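Local coordinates for protein processed glycerol phosphate lipoteichoic acid synthase 2 (Bacillus subtilis, PDB 2W8D) that is a sulfatase-family protein of the alkaline phosphatase superfamily that holds a magnesium ion beside a phosphorylated threonine, at residues D86-M91 / W137-M142; K355-S360 / Y364-G369; P58-L63 / P291-A296. All coordinates share one frame; numbering follows the deposited sequence.

Contact 1 (D86-M91 / W137-M142); sequences DAEFMM and WNRNEM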
loop_
_atom_site.group_PDB
_atom_site.type_symbol
_atom_site.label_atom_id
_atom_site.label_comp_id
_atom_site.label_asym_id
_atom_site.label_seq_id
_atom_site.Cartn_x
_atom_site.Cartn_y
_atom_site.Cartn_z
ATOM N N ASP A 86 -0.131 -8.520 3.428
ATOM C CA ASP A 86 -0.470 -7.613 4.535
ATOM C C ASP A 86 -0.790 -6.228 4.006
ATOM O O ASP A 86 -1.796 -5.678 4.374
ATOM C CB ASP A 86 0.688 -7.475 5.553
ATOM C CG ASP A 86 0.789 -8.647 6.494
ATOM O OD1 ASP A 86 -0.063 -9.571 6.356
ATOM O OD2 ASP A 86 1.726 -8.652 7.369
ATOM N N ALA A 87 0.052 -5.647 3.142
ATOM C CA ALA A 87 -0.291 -4.343 2.562
ATOM C C ALA A 87 -1.580 -4.413 1.697
ATOM O O ALA A 87 -2.436 -3.535 1.785
ATOM C CB ALA A 87 0.892 -3.720 1.816
ATOM N N GLU A 88 -1.762 -5.459 0.905
ATOM C CA GLU A 88 -3.045 -5.581 0.128
ATOM C C GLU A 88 -4.256 -5.659 1.063
ATOM O O GLU A 88 -5.320 -5.075 0.790
ATOM C CB GLU A 88 -3.091 -6.828 -0.773
ATOM C CG GLU A 88 -2.020 -6.907 -1.822
ATOM C CD GLU A 88 -2.238 -8.129 -2.705
ATOM O OE1 GLU A 88 -3.336 -8.223 -3.331
ATOM O OE2 GLU A 88 -1.321 -8.993 -2.735
ATOM N N PHE A 89 -4.107 -6.377 2.163
ATOM C CA PHE A 89 -5.215 -6.504 3.110
ATOM C C PHE A 89 -5.671 -5.158 3.676
ATOM O O PHE A 89 -6.862 -4.897 3.825
ATOM C CB PHE A 89 -4.819 -7.413 4.289
ATOM C CG PHE A 89 -5.955 -7.676 5.243
ATOM C CD1 PHE A 89 -7.003 -8.507 4.869
ATOM C CD2 PHE A 89 -5.972 -7.088 6.520
ATOM C CE1 PHE A 89 -8.050 -8.784 5.758
ATOM C CE2 PHE A 89 -7.026 -7.333 7.411
ATOM C CZ PHE A 89 -8.068 -8.189 7.021
HETATM N N MSE A 90 -4.698 -4.317 3.983
HETATM C CA MSE A 90 -4.951 -2.979 4.490
HETATM C C MSE A 90 -5.557 -2.037 3.444
HETATM O O MSE A 90 -6.427 -1.241 3.810
HETATM C CB MSE A 90 -3.680 -2.411 5.110
HETATM C CG MSE A 90 -3.399 -3.087 6.442
HETATM SE SE MSE A 90 -1.830 -2.344 7.357
HETATM C CE MSE A 90 -0.466 -3.346 6.422
HETATM N N MSE A 91 -5.120 -2.140 2.174
HETATM C CA MSE A 91 -5.683 -1.329 1.081
HETATM C C MSE A 91 -7.151 -1.643 0.927
HETATM O O MSE A 91 -7.939 -0.742 0.725
HETATM C CB MSE A 91 -5.020 -1.587 -0.286
HETATM C CG MSE A 91 -3.538 -1.308 -0.355
HETATM SE SE MSE A 91 -3.076 0.545 0.083
HETATM C CE MSE A 91 -1.619 0.225 1.346
ATOM N N TRP A 137 0.471 -16.668 -1.605
ATOM C CA TRP A 137 -0.150 -15.957 -0.492
ATOM C C TRP A 137 -1.642 -16.246 -0.339
ATOM O O TRP A 137 -2.358 -15.420 0.199
ATOM C CB TRP A 137 0.062 -14.438 -0.590
ATOM C CG TRP A 137 1.375 -13.877 -0.103
ATOM C CD1 TRP A 137 2.179 -12.997 -0.775
ATOM C CD2 TRP A 137 2.025 -14.126 1.163
ATOM N NE1 TRP A 137 3.294 -12.691 -0.016
ATOM C CE2 TRP A 137 3.220 -13.359 1.178
ATOM C CE3 TRP A 137 1.699 -14.893 2.294
ATOM C CZ2 TRP A 137 4.111 -13.366 2.268
ATOM C CZ3 TRP A 137 2.574 -14.892 3.379
ATOM C CH2 TRP A 137 3.771 -14.131 3.354
ATOM N N ASN A 138 -2.124 -17.413 -0.767
ATOM C CA ASN A 138 -3.547 -17.746 -0.622
ATOM C C ASN A 138 -4.511 -16.677 -1.245
ATOM O O ASN A 138 -5.684 -16.548 -0.838
ATOM C CB ASN A 138 -3.877 -17.997 0.859
ATOM C CG ASN A 138 -5.140 -18.813 1.062
ATOM O OD1 ASN A 138 -5.414 -19.725 0.312
ATOM N ND2 ASN A 138 -5.898 -18.504 2.117
ATOM N N ARG A 139 -4.024 -15.921 -2.229
ATOM C CA ARG A 139 -4.832 -14.866 -2.845
ATOM C C ARG A 139 -6.152 -15.383 -3.406
ATOM O O ARG A 139 -7.158 -14.737 -3.259
ATOM C CB ARG A 139 -4.060 -14.113 -3.947
ATOM C CG ARG A 139 -2.910 -13.288 -3.396
ATOM C CD ARG A 139 -2.255 -12.494 -4.485
ATOM N NE ARG A 139 -1.290 -11.542 -3.961
ATOM C CZ ARG A 139 0.032 -11.697 -4.009
ATOM N NH1 ARG A 139 0.828 -10.743 -3.516
ATOM N NH2 ARG A 139 0.557 -12.811 -4.523
ATOM N N ASN A 140 -6.148 -16.523 -4.067
ATOM C CA ASN A 140 -7.396 -16.994 -4.641
ATOM C C ASN A 140 -8.514 -17.258 -3.621
ATOM O O ASN A 140 -9.677 -17.182 -3.968
ATOM C CB ASN A 140 -7.211 -18.168 -5.621
ATOM C CG ASN A 140 -6.748 -19.431 -4.959
ATOM O OD1 ASN A 140 -6.334 -19.439 -3.820
ATOM N ND2 ASN A 140 -6.793 -20.525 -5.699
ATOM N N GLU A 141 -8.170 -17.550 -2.376
ATOM C CA GLU A 141 -9.201 -17.726 -1.330
ATOM C C GLU A 141 -9.626 -16.350 -0.766
ATOM O O GLU A 141 -10.824 -16.067 -0.684
ATOM C CB GLU A 141 -8.776 -18.727 -0.226
ATOM C CG GLU A 141 -9.968 -19.229 0.539
ATOM C CD GLU A 141 -9.694 -20.015 1.852
ATOM O OE1 GLU A 141 -8.514 -20.136 2.321
ATOM O OE2 GLU A 141 -10.729 -20.499 2.417
HETATM N N MSE A 142 -8.663 -15.490 -0.455
HETATM C CA MSE A 142 -8.920 -14.214 0.212
HETATM C C MSE A 142 -9.617 -13.159 -0.645
HETATM O O MSE A 142 -10.397 -12.365 -0.138
HETATM C CB MSE A 142 -7.602 -13.619 0.758
HETATM C CG MSE A 142 -7.694 -12.186 1.321
HETATM SE SE MSE A 142 -8.954 -12.085 2.869
HETATM C CE MSE A 142 -7.802 -12.504 4.430
#

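Contact 2 (K355-S360 / Y364-G369); sequences KYTKIS and YDTKTG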
loop_
_atom_site.group_PDB
_atom_site.type_symbol
_atom_site.label_atom_id
_atom_site.label_comp_id
_atom_site.label_asym_id
_atom_site.label_seq_id
_atom_site.Cartn_x
_atom_site.Cartn_y
_atom_site.Cartn_z
ATOM N N LYS A 355 5.691 14.119 16.588
ATOM C CA LYS A 355 6.382 14.280 17.864
ATOM C C LYS A 355 7.400 13.172 18.227
ATOM O O LYS A 355 8.552 13.461 18.564
ATOM C CB LYS A 355 5.360 14.403 19.007
ATOM C CG LYS A 355 5.773 15.456 20.029
ATOM C CD LYS A 355 5.064 15.238 21.354
ATOM C CE LYS A 355 5.240 16.401 22.298
ATOM N NZ LYS A 355 4.445 16.129 23.525
ATOM N N TYR A 356 6.960 11.919 18.170
ATOM C CA TYR A 356 7.727 10.816 18.757
ATOM C C TYR A 356 7.938 9.669 17.811
ATOM O O TYR A 356 7.046 9.334 17.015
ATOM C CB TYR A 356 6.964 10.203 19.941
ATOM C CG TYR A 356 6.701 11.100 21.094
ATOM C CD1 TYR A 356 7.728 11.808 21.710
ATOM C CD2 TYR A 356 5.424 11.203 21.621
ATOM C CE1 TYR A 356 7.473 12.610 22.823
ATOM C CE2 TYR A 356 5.162 11.993 22.702
ATOM C CZ TYR A 356 6.181 12.690 23.305
ATOM O OH TYR A 356 5.875 13.482 24.388
ATOM N N THR A 357 9.123 9.070 17.884
ATOM C CA THR A 357 9.298 7.721 17.382
ATOM C C THR A 357 9.630 6.746 18.519
ATOM O O THR A 357 10.583 6.954 19.296
ATOM C CB THR A 357 10.121 7.597 16.041
ATOM O OG1 THR A 357 11.184 6.632 16.144
ATOM C CG2 THR A 357 10.620 8.917 15.502
ATOM N N LYS A 358 8.775 5.747 18.680
ATOM C CA LYS A 358 8.920 4.781 19.750
ATOM C C LYS A 358 9.334 3.444 19.190
ATOM O O LYS A 358 8.590 2.868 18.407
ATOM C CB LYS A 358 7.599 4.583 20.480
ATOM C CG LYS A 358 7.798 3.969 21.872
ATOM C CD LYS A 358 6.631 3.130 22.281
ATOM C CE LYS A 358 6.759 2.707 23.723
ATOM N NZ LYS A 358 5.513 2.022 24.151
ATOM N N ILE A 359 10.482 2.932 19.623
ATOM C CA ILE A 359 11.016 1.654 19.131
ATOM C C ILE A 359 11.506 0.802 20.312
ATOM O O ILE A 359 12.340 1.254 21.109
ATOM C CB ILE A 359 12.172 1.879 18.111
ATOM C CG1 ILE A 359 11.737 2.804 16.976
ATOM C CG2 ILE A 359 12.679 0.547 17.522
ATOM C CD1 ILE A 359 10.653 2.172 15.947
ATOM N N SER A 360 10.966 -0.419 20.426
ATOM C CA SER A 360 11.238 -1.336 21.560
ATOM C C SER A 360 11.234 -0.613 22.890
ATOM O O SER A 360 12.166 -0.757 23.681
ATOM C CB SER A 360 12.583 -2.081 21.393
ATOM O OG SER A 360 12.803 -2.359 20.017
ATOM N N TYR A 364 12.219 8.616 20.933
ATOM C CA TYR A 364 13.102 9.571 20.331
ATOM C C TYR A 364 12.282 10.727 19.833
ATOM O O TYR A 364 11.096 10.554 19.496
ATOM C CB TYR A 364 13.834 8.945 19.154
ATOM C CG TYR A 364 14.558 7.672 19.491
ATOM C CD1 TYR A 364 15.911 7.672 19.792
ATOM C CD2 TYR A 364 13.882 6.461 19.483
ATOM C CE1 TYR A 364 16.575 6.477 20.101
ATOM C CE2 TYR A 364 14.535 5.264 19.777
ATOM C CZ TYR A 364 15.867 5.280 20.072
ATOM O OH TYR A 364 16.465 4.087 20.367
ATOM N N ASP A 365 12.911 11.900 19.785
ATOM C CA ASP A 365 12.291 13.024 19.117
ATOM C C ASP A 365 12.281 12.745 17.612
ATOM O O ASP A 365 13.326 12.529 17.010
ATOM C CB ASP A 365 13.033 14.332 19.414
ATOM C CG ASP A 365 12.421 15.509 18.683
ATOM O OD1 ASP A 365 11.269 15.883 19.008
ATOM O OD2 ASP A 365 13.079 16.039 17.761
ATOM N N THR A 366 11.095 12.722 17.019
ATOM C CA THR A 366 10.968 12.399 15.603
ATOM C C THR A 366 11.810 13.315 14.714
ATOM O O THR A 366 12.494 12.832 13.816
ATOM C CB THR A 366 9.518 12.432 15.136
ATOM O OG1 THR A 366 8.822 11.328 15.714
ATOM C CG2 THR A 366 9.436 12.271 13.598
ATOM N N LYS A 367 11.779 14.616 14.996
ATOM C CA LYS A 367 12.552 15.604 14.227
ATOM C C LYS A 367 14.069 15.387 14.306
ATOM O O LYS A 367 14.740 15.374 13.271
ATOM C CB LYS A 367 12.234 17.042 14.667
ATOM C CG LYS A 367 11.441 17.901 13.639
ATOM C CD LYS A 367 9.924 17.960 13.984
ATOM C CE LYS A 367 9.602 19.094 14.994
ATOM N NZ LYS A 367 8.472 18.754 15.926
ATOM N N THR A 368 14.603 15.198 15.523
ATOM C CA THR A 368 16.046 15.259 15.713
ATOM C C THR A 368 16.751 13.922 15.937
ATOM O O THR A 368 17.977 13.853 15.845
ATOM C CB THR A 368 16.417 16.225 16.859
ATOM O OG1 THR A 368 15.842 15.764 18.088
ATOM C CG2 THR A 368 15.936 17.644 16.556
ATOM N N GLY A 369 15.991 12.866 16.230
ATOM C CA GLY A 369 16.587 11.588 16.691
ATOM C C GLY A 369 17.086 11.536 18.129
ATOM O O GLY A 369 17.536 10.488 18.608
HETATM O O HOH W 1 15.354 1.718 20.362
#

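Contact 3 (P58-L63 / P291-A296); sequences PFLNKL and PLFIHA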
loop_
_atom_site.group_PDB
_atom_site.type_symbol
_atom_site.label_atom_id
_atom_site.label_comp_id
_atom_site.label_asym_id
_atom_site.label_seq_id
_atom_site.Cartn_x
_atom_site.Cartn_y
_atom_site.Cartn_z
ATOM N N PRO A 58 13.709 8.096 -12.024
ATOM C CA PRO A 58 13.352 9.386 -12.645
ATOM C C PRO A 58 11.855 9.601 -12.940
ATOM O O PRO A 58 11.378 10.745 -12.862
ATOM C CB PRO A 58 14.160 9.399 -13.979
ATOM C CG PRO A 58 14.446 7.941 -14.288
ATOM C CD PRO A 58 14.694 7.367 -12.843
ATOM N N PHE A 59 11.109 8.552 -13.287
ATOM C CA PHE A 59 9.668 8.772 -13.494
ATOM C C PHE A 59 8.932 9.116 -12.201
ATOM O O PHE A 59 8.128 10.055 -12.160
ATOM C CB PHE A 59 8.970 7.592 -14.180
ATOM C CG PHE A 59 7.618 7.942 -14.721
ATOM C CD1 PHE A 59 7.501 8.801 -15.830
ATOM C CD2 PHE A 59 6.462 7.462 -14.096
ATOM C CE1 PHE A 59 6.238 9.139 -16.380
ATOM C CE2 PHE A 59 5.199 7.788 -14.593
ATOM C CZ PHE A 59 5.076 8.630 -15.770
ATOM N N LEU A 60 9.235 8.356 -11.154
ATOM C CA LEU A 60 8.578 8.515 -9.859
ATOM C C LEU A 60 8.947 9.874 -9.301
ATOM O O LEU A 60 8.086 10.569 -8.763
ATOM C CB LEU A 60 8.930 7.360 -8.909
ATOM C CG LEU A 60 8.345 5.996 -9.378
ATOM C CD1 LEU A 60 8.708 4.801 -8.446
ATOM C CD2 LEU A 60 6.829 5.994 -9.626
ATOM N N ASN A 61 10.212 10.265 -9.463
ATOM C CA ASN A 61 10.664 11.630 -9.130
ATOM C C ASN A 61 9.857 12.732 -9.799
ATOM O O ASN A 61 9.491 13.709 -9.148
ATOM C CB ASN A 61 12.161 11.833 -9.450
ATOM C CG ASN A 61 13.035 10.872 -8.700
ATOM O OD1 ASN A 61 12.575 10.170 -7.785
ATOM N ND2 ASN A 61 14.294 10.802 -9.095
ATOM N N LYS A 62 9.569 12.582 -11.084
ATOM C CA LYS A 62 8.790 13.613 -11.781
ATOM C C LYS A 62 7.395 13.725 -11.140
ATOM O O LYS A 62 6.918 14.813 -10.857
ATOM C CB LYS A 62 8.696 13.334 -13.287
ATOM C CG LYS A 62 8.297 14.556 -14.088
ATOM C CD LYS A 62 8.033 14.248 -15.565
ATOM C CE LYS A 62 6.778 13.410 -15.771
ATOM N NZ LYS A 62 6.297 13.518 -17.185
ATOM N N LEU A 63 6.775 12.601 -10.860
ATOM C CA LEU A 63 5.476 12.603 -10.176
ATOM C C LEU A 63 5.553 13.266 -8.808
ATOM O O LEU A 63 4.644 13.993 -8.409
ATOM C CB LEU A 63 4.970 11.169 -9.994
ATOM C CG LEU A 63 4.802 10.350 -11.267
ATOM C CD1 LEU A 63 4.275 8.995 -10.920
ATOM C CD2 LEU A 63 3.846 11.068 -12.247
ATOM N N PRO A 291 6.847 5.173 -0.495
ATOM C CA PRO A 291 6.167 6.226 -1.244
ATOM C C PRO A 291 4.703 5.882 -1.485
ATOM O O PRO A 291 4.351 4.701 -1.528
ATOM C CB PRO A 291 6.937 6.313 -2.566
ATOM C CG PRO A 291 7.659 4.997 -2.707
ATOM C CD PRO A 291 7.763 4.362 -1.311
ATOM N N LEU A 292 3.866 6.920 -1.550
ATOM C CA LEU A 292 2.474 6.798 -1.889
ATOM C C LEU A 292 2.212 7.905 -2.884
ATOM O O LEU A 292 2.526 9.052 -2.603
ATOM C CB LEU A 292 1.575 6.967 -0.667
ATOM C CG LEU A 292 0.085 7.084 -1.056
ATOM C CD1 LEU A 292 -0.527 5.797 -1.709
ATOM C CD2 LEU A 292 -0.771 7.496 0.145
ATOM N N PHE A 293 1.671 7.550 -4.040
ATOM C CA PHE A 293 1.323 8.521 -5.089
ATOM C C PHE A 293 -0.166 8.343 -5.384
ATOM O O PHE A 293 -0.636 7.209 -5.437
ATOM C CB PHE A 293 2.091 8.233 -6.395
ATOM C CG PHE A 293 3.566 8.409 -6.292
ATOM C CD1 PHE A 293 4.145 9.628 -6.576
ATOM C CD2 PHE A 293 4.393 7.348 -5.915
ATOM C CE1 PHE A 293 5.538 9.808 -6.477
ATOM C CE2 PHE A 293 5.766 7.521 -5.840
ATOM C CZ PHE A 293 6.336 8.767 -6.123
ATOM N N ILE A 294 -0.902 9.445 -5.526
ATOM C CA ILE A 294 -2.282 9.390 -5.979
ATOM C C ILE A 294 -2.456 10.436 -7.089
ATOM O O ILE A 294 -2.327 11.638 -6.836
ATOM C CB ILE A 294 -3.311 9.716 -4.859
ATOM C CG1 ILE A 294 -3.259 8.724 -3.713
ATOM C CG2 ILE A 294 -4.703 9.740 -5.416
ATOM C CD1 ILE A 294 -4.096 9.167 -2.550
ATOM N N HIS A 295 -2.730 9.976 -8.302
ATOM C CA HIS A 295 -3.118 10.882 -9.361
ATOM C C HIS A 295 -4.582 10.631 -9.644
ATOM O O HIS A 295 -4.960 9.586 -10.148
ATOM C CB HIS A 295 -2.262 10.716 -10.613
ATOM C CG HIS A 295 -2.569 11.729 -11.676
ATOM N ND1 HIS A 295 -3.563 11.548 -12.610
ATOM C CD2 HIS A 295 -2.046 12.957 -11.919
ATOM C CE1 HIS A 295 -3.643 12.615 -13.389
ATOM N NE2 HIS A 295 -2.730 13.485 -12.990
ATOM N N ALA A 296 -5.404 11.576 -9.208
ATOM C CA ALA A 296 -6.825 11.548 -9.391
ATOM C C ALA A 296 -7.050 12.566 -10.474
ATOM O O ALA A 296 -6.730 13.758 -10.312
ATOM C CB ALA A 296 -7.514 11.953 -8.132
#

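Contact 1 (D86-M91 / W137-M142)
Arg-139 and Met-142 of helix 139-145 meet Glu-88 and Phe-89 of helix 86-93. The second segment begins with Trp-137. Its CB lies over one face of the Arg-139 guanidinium, toward the rim, and its NE1 bonds the phosphate of the phosphothreonine at position 84. Asn-138 comes next, at the N-cap position. Its backbone O takes the N-H groups of both Glu-141 and Met-142. Its ND2 reaches forward to Glu-141 OE1 at 3.1 Å and also bonds Phe-104 O.

Arg-139 stretches out from CG to NE and comes side-on to the carboxylate. NE lies 2.8 Å from Glu-88 OE2 and NH1 lies 2.9 Å from that same OE2. Glu-88 OE2 meets NE with its syn lone pair, at an N-H...O angle of 149°, while NH1 comes nearly along the C-O direction. The two planes are only 24° apart, so the salt bridge is nearly flat. The other oxygen, Glu-88 OE1, is held by Tyr-143 OH and Lys-192 NZ.

The helices pack against one face of the central sheet of the alkaline phosphatase fold, where Ile-194 touches both Glu-88 and Arg-139. The Arg-139 side chain is about 7 Å from the magnesium ion.

Met-142, a selenomethionine, is bent at its second and third torsions. This carries CE to 4.0 Å from Phe-89 CE1, obliquely to the ring. Phe-104 of helix 103-106 packs against both side chains.

Contact 2 (K355-S360 / Y364-G369)
Thr-357 and Tyr-364 form an antiparallel hydrogen-bonded pair, with Thr-357 N to Tyr-364 O at 2.9 Å and Tyr-364 N to Thr-357 O at 2.8 Å. Beyond it, Tyr-356 and Asp-365 make a non-hydrogen-bonded pair. The next bond, Thr-366 N to Lys-355 O at 3.1 Å, is almost straight at the hydrogen (176°).

Thr-357 and Thr-366 touch through carbon. Thr-357 CG2 lies 3.5 Å from Thr-366 CA, and the two side chains cross at about a right angle. Thr-366 OG1 bonds Ser-353 O. Thr-357 OG1 is buried with no partner in the model.

The two strands are a beta hairpin inside a five-stranded antiparallel meander. Helix 281-286 packs on the face that carries Thr-357 and Tyr-364, with Tyr-282 and Ala-285 against Thr-357.

Tyr-364 has CG anti to its carbonyl carbon (chi1 -54°), which lays the ring beside the facing strand. Thr-357 O comes in at the ring edge, 3.3 Å from CD2. Further out, Ile-359 CB approaches Tyr-364 CE2 obliquely at 4.5 Å. A water accepts a hydrogen bond from Tyr-364 OH at 2.6 Å and donates one to Ile-359 O. It ties the ring tip to the opposite backbone.

Tyr-356 has Lys-355 CD over one ring face, and its OH meets both Lys-355 NZ and Asp-378 N. At the end of the strand, Asp-365 OD2 accepts from Thr-368 N, an Asx motif. Thr-368 OG1 reaches the same oxygen from the other face of the carboxylate.

Contact 3 (P58-L63 / P291-A296)
A chi1 of -65° sets CG of Phe-293 beside its own backbone N and sends the ring out from the strand to Leu-60 and Leu-63 on helix 58-65. Both leucines share this first torsion. The contact itself is made closer in, by their CB atoms and by one backbone oxygen.

Leu-63 CB lies 3.8 Å from both Phe-293 CE1 and Phe-293 CD1. Leu-60 meets the far end of the ring, with its CB 4.1 Å from Phe-293 CZ. Leu-60 O is nearer still, 3.5 Å from Phe-293 CE1. Leu-63 CB and Leu-60 O both approach obliquely. One aromatic ring thus spans one turn of helix, touching residues three apart. The backbones stay well separated, with Leu-63 CA 7.7 Å from Phe-293 CA.

The contact is buried and mostly apolar, apart from Leu-60 O. It covers 166 Å² over both sides, and Phe-293 supplies 88 Å² of it. Tyr-71 of the adjacent strand stacks with the Phe-293 ring. Met-255, on the strand at the other side, touches both Leu-60 and Leu-63. The start of the helix is held separately: Asp-232 of helix 219-244 accepts from the backbone N of Phe-59 and of Leu-60.

Along the strand the side chains alternate. The CB of His-295 is turned to the helix side like that of Phe-293 but does not touch the helix; its NE2 bonds Glu-68 and its ring stacks with Tyr-248. Leu-292 and Ile-294 lie on the other face and pack on Phe-72. Strand 292-296 is antiparallel to both neighbours, 70-76 and 251-257. A helix laid on a mixed central sheet in this way is characteristic of the alpha/beta fold of the alkaline phosphatase superfamily.

Contacts 1 and 3 belong to the sulfatase-family region. Their centres are 24 Å apart, on opposite sides of the chain's centre, and their nearest atoms are about 6 Å apart. Strand 251-257 relates them: Met-255 touches the leucines of contact 3, while its neighbour Tyr-256 touches Glu-88 of contact 1. Contact 1 is formed by chain lying between the two segments of contact 3. Its Arg-139 side chain is about 7 Å from the magnesium ion of Glu-40, the phosphothreonine at position 84, Asp-258 and His-259. Contact 2 follows later, in a separate sheet. Its centre is 31 Å from contact 1 and 27 Å from contact 3, with nearest atoms about 16 Å from each.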